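Local structure of bitiscetin (Bitis arietans, 1JWI) at residues H14-F19 against K45-F50. The protein binds von Willebrand factor and induces its interaction, through the A1 domain, with platelet GPIbalpha, resulting in platelet aggregation. Sequence-based numbering, arbitrary orientation.
Sequences HCYKVF and KEEADF
The ring of Tyr-16 is met in two ways from the helix: Phe-50 stands over one of its faces, and the carboxylate of Glu-47 lies at its edge, beyond the hydroxyl. Phe-50 approaches edge first in a T-shaped pair, the ring planes 73° apart and the centroids 5.0 Å from each other. Its CE2 does the touching, coming down near the rim of the tyrosine face, with CD1 of Tyr-16 nearest to CE2 of Phe-50 at 3.5 Å. At the phenol end, Tyr-16 OH donates to Glu-47 OE1 over a short 2.6 Å. The carboxylate plane stands perpendicular to the phenol ring, and the hydroxyl reaches OE1 from above that plane, 40° out of it. Glu-47 delivers its carboxylate to the hydroxyl on a fully stretched side chain, with CG placed opposite the backbone N (chi1 178°).

Both carboxylate oxygens of this buried acid have partners: besides the tyrosine hydroxyl, OE1 forms a salt bridge with Lys-126, and OE2 accepts the backbone N-H of Asp-43, just ahead of the helix. The lysine charge would be expected to favour the ionised carboxylate. In this C-type lectin-like domain one tyrosine of the strand thus joins the helix through both a polar and an apolar contact.

Helix 45-58 packs on strand 14-20, which runs between strands 9-11 and 121-126 of the antiparallel sheet. Tyr-11 of the former stacks on Phe-50, Lys-126 belongs to the latter, and Val-51 and Leu-54 continue the helix's packing against Tyr-16.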
loop_
_atom_site.group_PDB
_atom_site.type_symbol
_atom_site.label_atom_id
_atom_site.label_comp_id
_atom_site.label_asym_id
_atom_site.label_seq_id
_atom_site.Cartn_x
_atom_site.Cartn_y
_atom_site.Cartn_z
ATOM N N HIS A 14 -9.464 25.377 -16.054
ATOM C CA HIS A 14 -8.239 25.247 -15.267
ATOM C C HIS A 14 -6.997 25.312 -16.155
ATOM O O HIS A 14 -7.074 25.114 -17.372
ATOM C CB HIS A 14 -8.221 23.923 -14.485
ATOM C CG HIS A 14 -9.169 23.884 -13.328
ATOM N ND1 HIS A 14 -10.445 23.366 -13.425
ATOM C CD2 HIS A 14 -9.031 24.303 -12.048
ATOM C CE1 HIS A 14 -11.048 23.467 -12.256
ATOM N NE2 HIS A 14 -10.214 24.032 -11.401
ATOM N N CYS A 15 -5.858 25.596 -15.529
ATOM C CA CYS A 15 -4.573 25.666 -16.218
ATOM C C CYS A 15 -3.689 24.534 -15.692
ATOM O O CYS A 15 -3.573 24.347 -14.477
ATOM C CB CYS A 15 -3.907 27.017 -15.958
ATOM S SG CYS A 15 -4.865 28.447 -16.575
ATOM N N TYR A 16 -3.071 23.784 -16.603
ATOM C CA TYR A 16 -2.213 22.659 -16.226
ATOM C C TYR A 16 -0.802 22.755 -16.783
ATOM O O TYR A 16 -0.576 23.306 -17.864
ATOM C CB TYR A 16 -2.794 21.330 -16.715
ATOM C CG TYR A 16 -4.218 21.059 -16.306
ATOM C CD1 TYR A 16 -5.269 21.806 -16.834
ATOM C CD2 TYR A 16 -4.522 20.020 -15.426
ATOM C CE1 TYR A 16 -6.590 21.521 -16.506
ATOM C CE2 TYR A 16 -5.839 19.723 -15.091
ATOM C CZ TYR A 16 -6.868 20.476 -15.640
ATOM O OH TYR A 16 -8.173 20.159 -15.350
ATOM N N LYS A 17 0.138 22.176 -16.049
ATOM C CA LYS A 17 1.534 22.167 -16.454
ATOM C C LYS A 17 2.256 20.981 -15.821
ATOM O O LYS A 17 2.106 20.711 -14.627
ATOM C CB LYS A 17 2.208 23.473 -16.024
ATOM C CG LYS A 17 3.719 23.518 -16.212
ATOM C CD LYS A 17 4.094 23.799 -17.646
ATOM C CE LYS A 17 5.585 24.086 -17.797
ATOM N NZ LYS A 17 5.914 24.381 -19.224
ATOM N N VAL A 18 3.030 20.274 -16.642
ATOM C CA VAL A 18 3.818 19.128 -16.197
ATOM C C VAL A 18 5.241 19.639 -15.987
ATOM O O VAL A 18 5.856 20.169 -16.913
ATOM C CB VAL A 18 3.835 18.009 -17.278
ATOM C CG1 VAL A 18 4.778 16.890 -16.869
ATOM C CG2 VAL A 18 2.423 17.470 -17.495
ATOM N N PHE A 19 5.759 19.499 -14.772
ATOM C CA PHE A 19 7.114 19.958 -14.470
ATOM C C PHE A 19 8.101 18.798 -14.524
ATOM O O PHE A 19 7.882 17.750 -13.908
ATOM C CB PHE A 19 7.143 20.623 -13.094
ATOM C CG PHE A 19 6.477 21.969 -13.063
ATOM C CD1 PHE A 19 7.192 23.120 -13.371
ATOM C CD2 PHE A 19 5.126 22.085 -12.750
ATOM C CE1 PHE A 19 6.572 24.367 -13.369
ATOM C CE2 PHE A 19 4.497 23.330 -12.747
ATOM C CZ PHE A 19 5.223 24.472 -13.057
ATOM N N LYS A 45 -13.421 11.039 -15.899
ATOM C CA LYS A 45 -12.653 10.264 -16.868
ATOM C C LYS A 45 -12.151 11.183 -17.973
ATOM O O LYS A 45 -11.043 11.002 -18.476
ATOM C CB LYS A 45 -13.507 9.150 -17.480
ATOM C CG LYS A 45 -12.780 8.294 -18.524
ATOM C CD LYS A 45 -11.554 7.595 -17.933
ATOM C CE LYS A 45 -11.090 6.425 -18.801
ATOM N NZ LYS A 45 -10.774 6.840 -20.199
ATOM N N GLU A 46 -12.962 12.171 -18.348
ATOM C CA GLU A 46 -12.561 13.097 -19.397
ATOM C C GLU A 46 -11.364 13.936 -18.958
ATOM O O GLU A 46 -10.423 14.134 -19.731
ATOM C CB GLU A 46 -13.731 14.001 -19.799
ATOM C CG GLU A 46 -13.629 14.465 -21.253
ATOM C CD GLU A 46 -14.941 14.994 -21.800
ATOM O OE1 GLU A 46 -15.246 16.181 -21.566
ATOM O OE2 GLU A 46 -15.672 14.210 -22.454
ATOM N N GLU A 47 -11.390 14.434 -17.724
ATOM C CA GLU A 47 -10.258 15.220 -17.230
ATOM C C GLU A 47 -9.041 14.293 -17.163
ATOM O O GLU A 47 -7.925 14.686 -17.503
ATOM C CB GLU A 47 -10.536 15.802 -15.836
ATOM C CG GLU A 47 -9.351 16.592 -15.289
ATOM C CD GLU A 47 -9.638 17.331 -13.990
ATOM O OE1 GLU A 47 -8.861 18.251 -13.659
ATOM O OE2 GLU A 47 -10.621 17.001 -13.299
ATOM N N ALA A 48 -9.270 13.055 -16.728
ATOM C CA ALA A 48 -8.204 12.062 -16.622
ATOM C C ALA A 48 -7.503 11.872 -17.964
ATOM O O ALA A 48 -6.275 11.873 -18.036
ATOM C CB ALA A 48 -8.777 10.725 -16.136
ATOM N N ASP A 49 -8.292 11.698 -19.023
ATOM C CA ASP A 49 -7.741 11.497 -20.358
ATOM C C ASP A 49 -6.911 12.694 -20.805
ATOM O O ASP A 49 -5.926 12.536 -21.524
ATOM C CB ASP A 49 -8.865 11.221 -21.362
ATOM C CG ASP A 49 -9.486 9.844 -21.179
ATOM O OD1 ASP A 49 -8.873 8.992 -20.496
ATOM O OD2 ASP A 49 -10.578 9.600 -21.733
ATOM N N PHE A 50 -7.301 13.888 -20.371
ATOM C CA PHE A 50 -6.557 15.089 -20.728
ATOM C C PHE A 50 -5.197 15.070 -20.040
ATOM O O PHE A 50 -4.167 15.265 -20.684
ATOM C CB PHE A 50 -7.312 16.354 -20.307
ATOM C CG PHE A 50 -6.479 17.607 -20.407
ATOM C CD1 PHE A 50 -6.052 18.081 -21.644
ATOM C CD2 PHE A 50 -6.067 18.274 -19.257
ATOM C CE1 PHE A 50 -5.224 19.200 -21.734
ATOM C CE2 PHE A 50 -5.238 19.395 -19.335
ATOM C CZ PHE A 50 -4.814 19.856 -20.576
#